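SAM-dependent methyltransferase (Anabaena variabilis ATCC 29413, PDB 3GGD) is probably a methyltransferase of unknown substrate that uses S-adenosyl-L-methionine, and binds the product S-adenosyl-L-homocysteine. Local coordinates at residues A[69-74]-A[79-84]; A[47-52]-A[160-165]. All coordinates share one frame; numbering follows the deposited sequence. Where two conformers were deposited one is given.

Interaction 1 of 2, residues A[69-74]-A[79-84]. With SO4 (sulfate ion), chain H.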
ATOM      1  N   THR A  69      -3.384  -9.920  -4.296  1.00 61.02           N
ATOM      2  CA  THR A  69      -2.295 -10.742  -4.791  1.00 60.33           C
ATOM      3  C   THR A  69      -1.318 -11.066  -3.670  1.00 60.10           C
ATOM      4  O   THR A  69      -0.925 -12.206  -3.529  1.00 58.17           O
ATOM      5  CB  THR A  69      -1.534 -10.055  -5.912  1.00 61.15           C
ATOM      6  OG1 THR A  69      -2.458  -9.692  -6.965  1.00 60.66           O
ATOM      7  CG2 THR A  69      -0.399 -10.975  -6.462  1.00 59.48           C
ATOM      8  N   GLN A  70      -0.961 -10.074  -2.841  1.00 59.27           N
ATOM      9  CA  GLN A  70       0.024 -10.321  -1.771  1.00 59.40           C
ATOM     10  C   GLN A  70      -0.610 -11.012  -0.570  1.00 60.11           C
ATOM     11  O   GLN A  70       0.049 -11.796   0.167  1.00 60.39           O
ATOM     12  CB  GLN A  70       0.705  -9.009  -1.349  1.00 60.59           C
ATOM     13  CG  GLN A  70       1.247  -8.124  -2.529  1.00 60.80           C
ATOM     14  CD  GLN A  70       2.133  -8.867  -3.543  1.00 62.44           C
ATOM     15  OE1 GLN A  70       2.993  -9.671  -3.165  1.00 62.40           O
ATOM     16  NE2 GLN A  70       1.961  -8.561  -4.837  1.00 59.38           N
ATOM     17  N   THR A  71      -1.890 -10.703  -0.361  1.00 60.21           N
ATOM     18  CA  THR A  71      -2.692 -11.230   0.721  1.00 60.08           C
ATOM     19  C   THR A  71      -2.747 -12.745   0.685  1.00 60.40           C
ATOM     20  O   THR A  71      -2.582 -13.412   1.712  1.00 60.80           O
ATOM     21  CB  THR A  71      -4.135 -10.663   0.648  1.00 60.70           C
ATOM     22  OG1 THR A  71      -4.086  -9.273   0.281  1.00 60.67           O
ATOM     23  CG2 THR A  71      -4.879 -10.835   1.990  1.00 58.26           C
ATOM     24  N   LYS A  72      -2.975 -13.294  -0.494  1.00 59.71           N
ATOM     25  CA  LYS A  72      -2.998 -14.747  -0.655  1.00 60.09           C
ATOM     26  C   LYS A  72      -1.692 -15.422  -0.165  1.00 60.09           C
ATOM     27  O   LYS A  72      -1.721 -16.447   0.524  1.00 59.47           O
ATOM     28  CB  LYS A  72      -3.247 -15.050  -2.118  1.00 60.29           C
ATOM     29  CG  LYS A  72      -3.305 -16.560  -2.543  1.00 62.56           C
ATOM     30  CD  LYS A  72      -4.404 -17.317  -1.845  1.00 64.97           C
ATOM     31  CE  LYS A  72      -4.639 -18.687  -2.519  1.00 66.19           C
ATOM     32  NZ  LYS A  72      -5.496 -19.470  -1.607  1.00 70.49           N
ATOM     33  N   PHE A  73      -0.546 -14.859  -0.545  1.00 59.99           N
ATOM     34  CA  PHE A  73       0.716 -15.374  -0.077  1.00 59.49           C
ATOM     35  C   PHE A  73       0.825 -15.263   1.465  1.00 59.55           C
ATOM     36  O   PHE A  73       1.188 -16.214   2.157  1.00 58.23           O
ATOM     37  CB  PHE A  73       1.868 -14.678  -0.828  1.00 59.82           C
ATOM     38  CG  PHE A  73       3.234 -14.974  -0.275  1.00 60.39           C
ATOM     39  CD1 PHE A  73       3.705 -14.294   0.862  1.00 61.97           C
ATOM     40  CD2 PHE A  73       4.047 -15.917  -0.865  1.00 60.36           C
ATOM     41  CE1 PHE A  73       4.965 -14.554   1.374  1.00 60.94           C
ATOM     42  CE2 PHE A  73       5.317 -16.170  -0.350  1.00 61.48           C
ATOM     43  CZ  PHE A  73       5.762 -15.490   0.762  1.00 60.80           C
ATOM     44  N   LEU A  74       0.519 -14.098   2.007  1.00 59.97           N
ATOM     45  CA  LEU A  74       0.568 -13.925   3.449  1.00 60.83           C
ATOM     46  C   LEU A  74      -0.251 -15.010   4.161  1.00 61.20           C
ATOM     47  O   LEU A  74       0.149 -15.535   5.196  1.00 60.27           O
ATOM     48  CB  LEU A  74       0.045 -12.525   3.838  1.00 60.95           C
ATOM     49  CG  LEU A  74       0.977 -11.371   3.460  1.00 60.70           C
ATOM     50  CD1 LEU A  74       0.294 -10.014   3.739  1.00 62.82           C
ATOM     51  CD2 LEU A  74       2.367 -11.475   4.192  1.00 61.01           C
ATOM     52  N   PRO A  79      -1.510 -17.602  10.359  1.00 62.51           N
ATOM     53  CA  PRO A  79      -2.751 -18.316  10.644  1.00 62.96           C
ATOM     54  C   PRO A  79      -4.031 -17.535  10.310  1.00 62.70           C
ATOM     55  O   PRO A  79      -5.009 -18.133   9.878  1.00 61.86           O
ATOM     56  CB  PRO A  79      -2.665 -18.636  12.157  1.00 63.05           C
ATOM     57  CG  PRO A  79      -1.660 -17.792  12.717  1.00 63.18           C
ATOM     58  CD  PRO A  79      -0.732 -17.337  11.583  1.00 63.00           C
ATOM     59  N   ARG A  80      -4.003 -16.219  10.480  0.50 63.13           N
ATOM     60  CA  ARG A  80      -5.198 -15.417  10.258  0.50 63.93           C
ATOM     61  C   ARG A  80      -4.860 -14.097   9.584  0.50 63.02           C
ATOM     62  O   ARG A  80      -4.106 -13.281  10.125  0.50 63.50           O
ATOM     63  CB  ARG A  80      -5.917 -15.167  11.587  0.50 63.57           C
ATOM     64  CG  ARG A  80      -7.182 -14.324  11.456  0.50 66.14           C
ATOM     65  CD  ARG A  80      -7.735 -13.944  12.822  0.50 67.13           C
ATOM     66  NE  ARG A  80      -8.964 -13.163  12.690  0.50 69.68           N
ATOM     67  CZ  ARG A  80      -9.609 -12.597  13.705  0.50 68.70           C
ATOM     68  NH1 ARG A  80      -9.155 -12.690  14.942  0.50 68.18           N
ATOM     69  NH2 ARG A  80     -10.729 -11.935  13.465  0.50 71.07           N
ATOM     70  N   VAL A  81      -5.450 -13.887   8.408  1.00 62.66           N
ATOM     71  CA  VAL A  81      -5.222 -12.679   7.615  1.00 61.67           C
ATOM     72  C   VAL A  81      -6.547 -11.969   7.307  1.00 61.47           C
ATOM     73  O   VAL A  81      -7.538 -12.591   6.926  1.00 60.95           O
ATOM     74  CB  VAL A  81      -4.459 -13.008   6.308  1.00 62.30           C
ATOM     75  CG1 VAL A  81      -4.252 -11.730   5.439  1.00 61.43           C
ATOM     76  CG2 VAL A  81      -3.077 -13.743   6.620  1.00 60.68           C
ATOM     77  N   ILE A  82      -6.527 -10.646   7.465  1.00 61.66           N
ATOM     78  CA  ILE A  82      -7.637  -9.785   7.138  1.00 61.73           C
ATOM     79  C   ILE A  82      -7.138  -8.771   6.089  1.00 61.32           C
ATOM     80  O   ILE A  82      -6.200  -8.025   6.315  1.00 61.73           O
ATOM     81  CB  ILE A  82      -8.151  -9.045   8.385  1.00 61.94           C
ATOM     82  CG1 ILE A  82      -8.631 -10.058   9.440  1.00 63.14           C
ATOM     83  CG2 ILE A  82      -9.288  -8.076   8.015  1.00 61.88           C
ATOM     84  CD1 ILE A  82      -8.758  -9.493  10.861  1.00 61.23           C
ATOM     85  N   GLY A  83      -7.785  -8.759   4.937  1.00 61.02           N
ATOM     86  CA  GLY A  83      -7.465  -7.816   3.867  1.00 60.72           C
ATOM     87  C   GLY A  83      -8.457  -6.657   3.914  1.00 60.21           C
ATOM     88  O   GLY A  83      -9.671  -6.850   3.807  1.00 59.91           O
ATOM     89  N   LEU A  84      -7.942  -5.457   4.135  1.00 59.77           N
ATOM     90  CA  LEU A  84      -8.779  -4.264   4.227  1.00 58.93           C
ATOM     91  C   LEU A  84      -8.503  -3.337   3.030  1.00 59.33           C
ATOM     92  O   LEU A  84      -7.344  -3.101   2.654  1.00 59.28           O
ATOM     93  CB  LEU A  84      -8.491  -3.513   5.516  1.00 58.95           C
ATOM     94  CG  LEU A  84      -8.763  -4.228   6.855  1.00 59.80           C
ATOM     95  CD1 LEU A  84      -8.318  -3.277   8.010  1.00 59.07           C
ATOM     96  CD2 LEU A  84     -10.201  -4.666   6.975  1.00 58.61           C
TER
HETATM   97  S   SO4 H 251     -13.245  -9.368  10.513  1.00123.53           S
HETATM   98  O1  SO4 H 251     -12.592 -10.526  11.138  1.00123.99           O
HETATM   99  O2  SO4 H 251     -12.973  -9.252   9.082  1.00122.99           O
HETATM  100  O3  SO4 H 251     -12.784  -8.177  11.212  1.00124.33           O
HETATM  101  O4  SO4 H 251     -14.697  -9.484  10.659  1.00125.42           O
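T71 and V81 meet through methyl groups, and the flat group here, the guanidinium of R80, whose CB points away from the helix, takes no part in that meeting: at its edge, in plane, lies O1 of a sulfate, probably from the crystallisation liquor. In the conformer given, R80 NH2 makes a long, bent hydrogen bond to O1 (3.3 Å, 141°), doubtful because R80 has a second conformer. The contact itself belongs to the first beta-alpha-beta unit of the Rossmann-like methyltransferase fold, in which helix 69-77 links the parallel strands 60-63 and 81-85; segment 69-74 runs almost antiparallel to 81-84 (171°, axes 9.0 Å apart). V81 serves the helix with both branches. Its CG1 meets T71 CG2 at 3.6 Å, whereas CG2 lies against the backbone end of L74, 4.0 Å from L74 C, and touches the L74 side chain more loosely. In T71, chi1 of -40° puts OG1 beside the backbone N, while CG2 falls anti to N and faces the strand; OG1 is hydrogen-bonded to D62 OD2 on strand 60-63, which satisfies this buried hydroxyl. Two residues along the strand, the same methyl comes loosely near the backbone, with T71 CG2 4.4 Å from G83 CA.

Interaction 2 of 2, residues A[47-52]-A[160-165]. With SO4 (sulfate ion), chain J.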
ATOM      1  N   LEU A  47       8.828 -10.220   3.180  1.00 58.82           N
ATOM      2  CA  LEU A  47       8.584 -11.062   4.357  1.00 58.46           C
ATOM      3  C   LEU A  47       9.821 -11.268   5.254  1.00 58.00           C
ATOM      4  O   LEU A  47       9.697 -11.146   6.451  1.00 57.82           O
ATOM      5  CB  LEU A  47       7.912 -12.396   3.973  1.00 58.28           C
ATOM      6  CG  LEU A  47       7.479 -13.338   5.121  1.00 58.15           C
ATOM      7  CD1 LEU A  47       6.587 -12.589   6.123  1.00 54.97           C
ATOM      8  CD2 LEU A  47       6.803 -14.658   4.637  1.00 57.55           C
ATOM      9  N   PRO A  48      11.014 -11.547   4.684  1.00 57.32           N
ATOM     10  CA  PRO A  48      12.162 -11.662   5.580  1.00 58.00           C
ATOM     11  C   PRO A  48      12.449 -10.411   6.442  1.00 58.32           C
ATOM     12  O   PRO A  48      13.044 -10.517   7.516  1.00 58.00           O
ATOM     13  CB  PRO A  48      13.325 -11.966   4.640  1.00 57.98           C
ATOM     14  CG  PRO A  48      12.703 -12.451   3.376  1.00 58.14           C
ATOM     15  CD  PRO A  48      11.384 -11.758   3.284  1.00 58.20           C
ATOM     16  N   ARG A  49      12.011  -9.248   5.996  1.00 59.39           N
ATOM     17  CA  ARG A  49      12.289  -8.000   6.740  1.00 59.81           C
ATOM     18  C   ARG A  49      11.464  -7.872   8.005  1.00 60.28           C
ATOM     19  O   ARG A  49      11.807  -7.093   8.870  1.00 60.90           O
ATOM     20  CB  ARG A  49      12.026  -6.787   5.837  1.00 60.12           C
ATOM     21  CG  ARG A  49      12.956  -6.706   4.620  1.00 60.11           C
ATOM     22  CD  ARG A  49      12.449  -5.740   3.585  1.00 59.60           C
ATOM     23  NE  ARG A  49      13.387  -5.632   2.466  1.00 59.31           N
ATOM     24  CZ  ARG A  49      13.163  -4.925   1.365  1.00 62.74           C
ATOM     25  NH1 ARG A  49      12.053  -4.239   1.204  1.00 61.35           N
ATOM     26  NH2 ARG A  49      14.063  -4.895   0.401  1.00 63.56           N
ATOM     27  N   PHE A  50      10.352  -8.604   8.103  1.00 60.92           N
ATOM     28  CA  PHE A  50       9.502  -8.533   9.299  1.00 59.60           C
ATOM     29  C   PHE A  50       9.056  -9.841   9.965  1.00 59.79           C
ATOM     30  O   PHE A  50       8.564  -9.811  11.102  1.00 57.70           O
ATOM     31  CB  PHE A  50       8.282  -7.686   9.018  1.00 60.69           C
ATOM     32  CG  PHE A  50       7.315  -8.253   8.011  1.00 61.06           C
ATOM     33  CD1 PHE A  50       6.231  -9.028   8.421  1.00 60.20           C
ATOM     34  CD2 PHE A  50       7.393  -7.893   6.684  1.00 60.32           C
ATOM     35  CE1 PHE A  50       5.305  -9.501   7.508  1.00 60.74           C
ATOM     36  CE2 PHE A  50       6.469  -8.362   5.777  1.00 61.56           C
ATOM     37  CZ  PHE A  50       5.424  -9.166   6.182  1.00 61.99           C
ATOM     38  N   GLU A  51       9.233 -10.984   9.307  1.00 57.98           N
ATOM     39  CA  GLU A  51       8.714 -12.209   9.862  1.00 58.14           C
ATOM     40  C   GLU A  51       9.298 -12.611  11.218  1.00 58.81           C
ATOM     41  O   GLU A  51       8.644 -13.322  11.978  1.00 59.16           O
ATOM     42  CB  GLU A  51       8.868 -13.381   8.864  1.00 56.58           C
ATOM     43  CG  GLU A  51      10.290 -13.748   8.530  1.00 58.00           C
ATOM     44  CD  GLU A  51      10.365 -14.855   7.495  1.00 57.34           C
ATOM     45  OE1 GLU A  51       9.577 -15.795   7.605  1.00 58.69           O
ATOM     46  OE2 GLU A  51      11.226 -14.830   6.610  1.00 56.40           O
ATOM     47  N   LEU A  52      10.547 -12.246  11.504  1.00 59.23           N
ATOM     48  CA  LEU A  52      11.108 -12.605  12.787  1.00 59.50           C
ATOM     49  C   LEU A  52      10.729 -11.545  13.815  1.00 60.37           C
ATOM     50  O   LEU A  52      11.041 -11.714  14.986  1.00 60.43           O
ATOM     51  CB  LEU A  52      12.625 -12.719  12.713  1.00 59.49           C
ATOM     52  CG  LEU A  52      13.157 -13.678  11.637  1.00 59.86           C
ATOM     53  CD1 LEU A  52      14.674 -13.779  11.706  1.00 58.92           C
ATOM     54  CD2 LEU A  52      12.528 -15.041  11.845  1.00 60.59           C
ATOM     55  N   TYR A 160       4.913  -3.463   9.049  1.00 59.86           N
ATOM     56  CA  TYR A 160       5.868  -3.316   7.983  1.00 60.16           C
ATOM     57  C   TYR A 160       5.165  -2.522   6.885  1.00 60.25           C
ATOM     58  O   TYR A 160       4.057  -2.878   6.474  1.00 59.31           O
ATOM     59  CB  TYR A 160       6.270  -4.661   7.373  1.00 59.40           C
ATOM     60  CG  TYR A 160       7.136  -4.517   6.098  1.00 58.81           C
ATOM     61  CD1 TYR A 160       8.514  -4.356   6.174  1.00 56.86           C
ATOM     62  CD2 TYR A 160       6.561  -4.555   4.826  1.00 59.77           C
ATOM     63  CE1 TYR A 160       9.295  -4.269   5.017  1.00 57.53           C
ATOM     64  CE2 TYR A 160       7.330  -4.450   3.663  1.00 57.96           C
ATOM     65  CZ  TYR A 160       8.695  -4.306   3.776  1.00 58.96           C
ATOM     66  OH  TYR A 160       9.433  -4.259   2.631  1.00 60.58           O
ATOM     67  N   LEU A 161       5.801  -1.448   6.435  1.00 60.36           N
ATOM     68  CA  LEU A 161       5.304  -0.722   5.265  1.00 61.72           C
ATOM     69  C   LEU A 161       6.442  -0.465   4.263  1.00 60.85           C
ATOM     70  O   LEU A 161       7.609  -0.316   4.635  1.00 60.48           O
ATOM     71  CB  LEU A 161       4.623   0.592   5.623  1.00 62.54           C
ATOM     72  CG  LEU A 161       5.466   1.803   6.092  1.00 64.69           C
ATOM     73  CD1 LEU A 161       4.542   3.100   6.067  1.00 67.21           C
ATOM     74  CD2 LEU A 161       6.058   1.575   7.452  1.00 64.09           C
ATOM     75  N   ILE A 162       6.070  -0.497   2.983  1.00 61.11           N
ATOM     76  CA  ILE A 162       6.981  -0.187   1.881  1.00 60.39           C
ATOM     77  C   ILE A 162       6.209   0.791   0.972  1.00 60.86           C
ATOM     78  O   ILE A 162       5.045   0.575   0.624  1.00 60.09           O
ATOM     79  CB  ILE A 162       7.509  -1.460   1.172  1.00 61.01           C
ATOM     80  CG1 ILE A 162       8.516  -1.051   0.079  1.00 60.75           C
ATOM     81  CG2 ILE A 162       6.310  -2.373   0.648  1.00 57.61           C
ATOM     82  CD1 ILE A 162       9.221  -2.221  -0.675  1.00 59.63           C
ATOM     83  N   GLU A 163       6.859   1.909   0.685  1.00 60.75           N
ATOM     84  CA  GLU A 163       6.254   3.025  -0.009  1.00 60.39           C
ATOM     85  C   GLU A 163       7.217   3.525  -1.082  1.00 60.03           C
ATOM     86  O   GLU A 163       8.385   3.160  -1.089  1.00 59.45           O
ATOM     87  CB  GLU A 163       5.985   4.155   1.012  1.00 60.51           C
ATOM     88  CG  GLU A 163       4.975   3.778   2.085  1.00 60.90           C
ATOM     89  CD  GLU A 163       3.587   3.522   1.536  1.00 64.04           C
ATOM     90  OE1 GLU A 163       3.261   4.112   0.468  1.00 62.95           O
ATOM     91  OE2 GLU A 163       2.834   2.694   2.147  1.00 64.97           O
ATOM     92  N   LEU A 164       6.724   4.366  -1.981  1.00 59.40           N
ATOM     93  CA  LEU A 164       7.609   5.039  -2.923  1.00 60.34           C
ATOM     94  C   LEU A 164       8.294   6.116  -2.120  1.00 60.50           C
ATOM     95  O   LEU A 164       7.642   6.800  -1.327  1.00 60.25           O
ATOM     96  CB  LEU A 164       6.842   5.591  -4.122  1.00 60.03           C
ATOM     97  CG  LEU A 164       6.085   4.529  -4.958  1.00 61.38           C
ATOM     98  CD1 LEU A 164       5.535   5.099  -6.286  1.00 62.17           C
ATOM     99  CD2 LEU A 164       6.954   3.303  -5.234  1.00 60.33           C
ATOM    100  N   GLY A 165       9.604   6.238  -2.303  1.00 60.88           N
ATOM    101  CA  GLY A 165      10.410   7.130  -1.504  1.00 61.64           C
ATOM    102  C   GLY A 165      10.935   8.343  -2.256  1.00 62.34           C
ATOM    103  O   GLY A 165      10.501   8.656  -3.379  1.00 62.78           O
TER
HETATM  104  S   SO4 J 253      16.920  -6.568   2.177  1.00119.23           S
HETATM  105  O1  SO4 J 253      15.887  -7.337   2.882  1.00117.82           O
HETATM  106  O2  SO4 J 253      16.622  -6.434   0.740  1.00118.53           O
HETATM  107  O3  SO4 J 253      18.157  -7.340   2.297  1.00120.94           O
HETATM  108  O4  SO4 J 253      17.140  -5.258   2.796  1.00117.42           O
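The last turn of helix 43-50, weakly bonded and kinked at 48-49, rests on strand 158-164 of the central sheet, and the contact is carried by R49 and F50 on the helix and Y160 on the strand. The two aromatic rings lie near parallel but slid apart: their planes are 29° apart and their centroids 5.1 Å, so they barely overlap. The closest approach is F50 CD2 to Y160 CG, 3.4 Å, and the same F50 atom also touches Y160 CB. F50 reaches this place because CG sits between its backbone N and carbonyl carbon (chi1 66°), with the L47 carbonyl oxygen, itself a double acceptor from F50 N and E51 N, above one face of the ring, toward its rim.

Strand 158-164 is the fifth in a sheet of order 3-2-1-4-5-7-6, the arrangement of class I methyltransferases, and it lies between strands 127-131 and 237-244; V241 of the latter packs against both F50 and Y160.

At the phenol end the chemistry turns polar. R49 crosses the tyrosine obliquely, its CD 3.8 Å from Y160 CE1, and its extended chain from CG to NE carries the guanidinium past the ring to the hydroxyl. NH1 donates to Y160 OH at 3.0 Å (154°), the oxygen lying near the guanidinium plane. D46 OD1 is also hydrogen-bonded to that hydroxyl, so two groups hold the buried OH in place. I162 CD1 lies at the guanidinium edge, 4.0 Å from R49 NH1, and W239 adds a cation-pi contact. A sulfate, probably from the crystallisation liquor, is gripped through two other nitrogens: R49 NE to O1 at 3.1 Å, and R49 NH2 to O2 at 3.0 Å along an almost straight N-H...O line.

Both contacts set a helix against the same sheet, and both are buried, but they differ in chemistry with their place. Interaction 1 joins neighbours in the chain within one beta-alpha-beta unit; its contact is made largely by methyl groups, with the T71 hydroxyl turned to D62. Interaction 2 brings together segments more than 100 residues apart and combines aromatic rings with a partly exposed arginine that, unlike R80, takes part in the contact itself. Their helices also meet each other: F73 CE1 of 69-74 lies 3.7 Å from L47 CD2 of 47-52. The side chains of T71 and I162 are each about 7 Å from the bound S-adenosyl-L-homocysteine, near its pocket but not touching it.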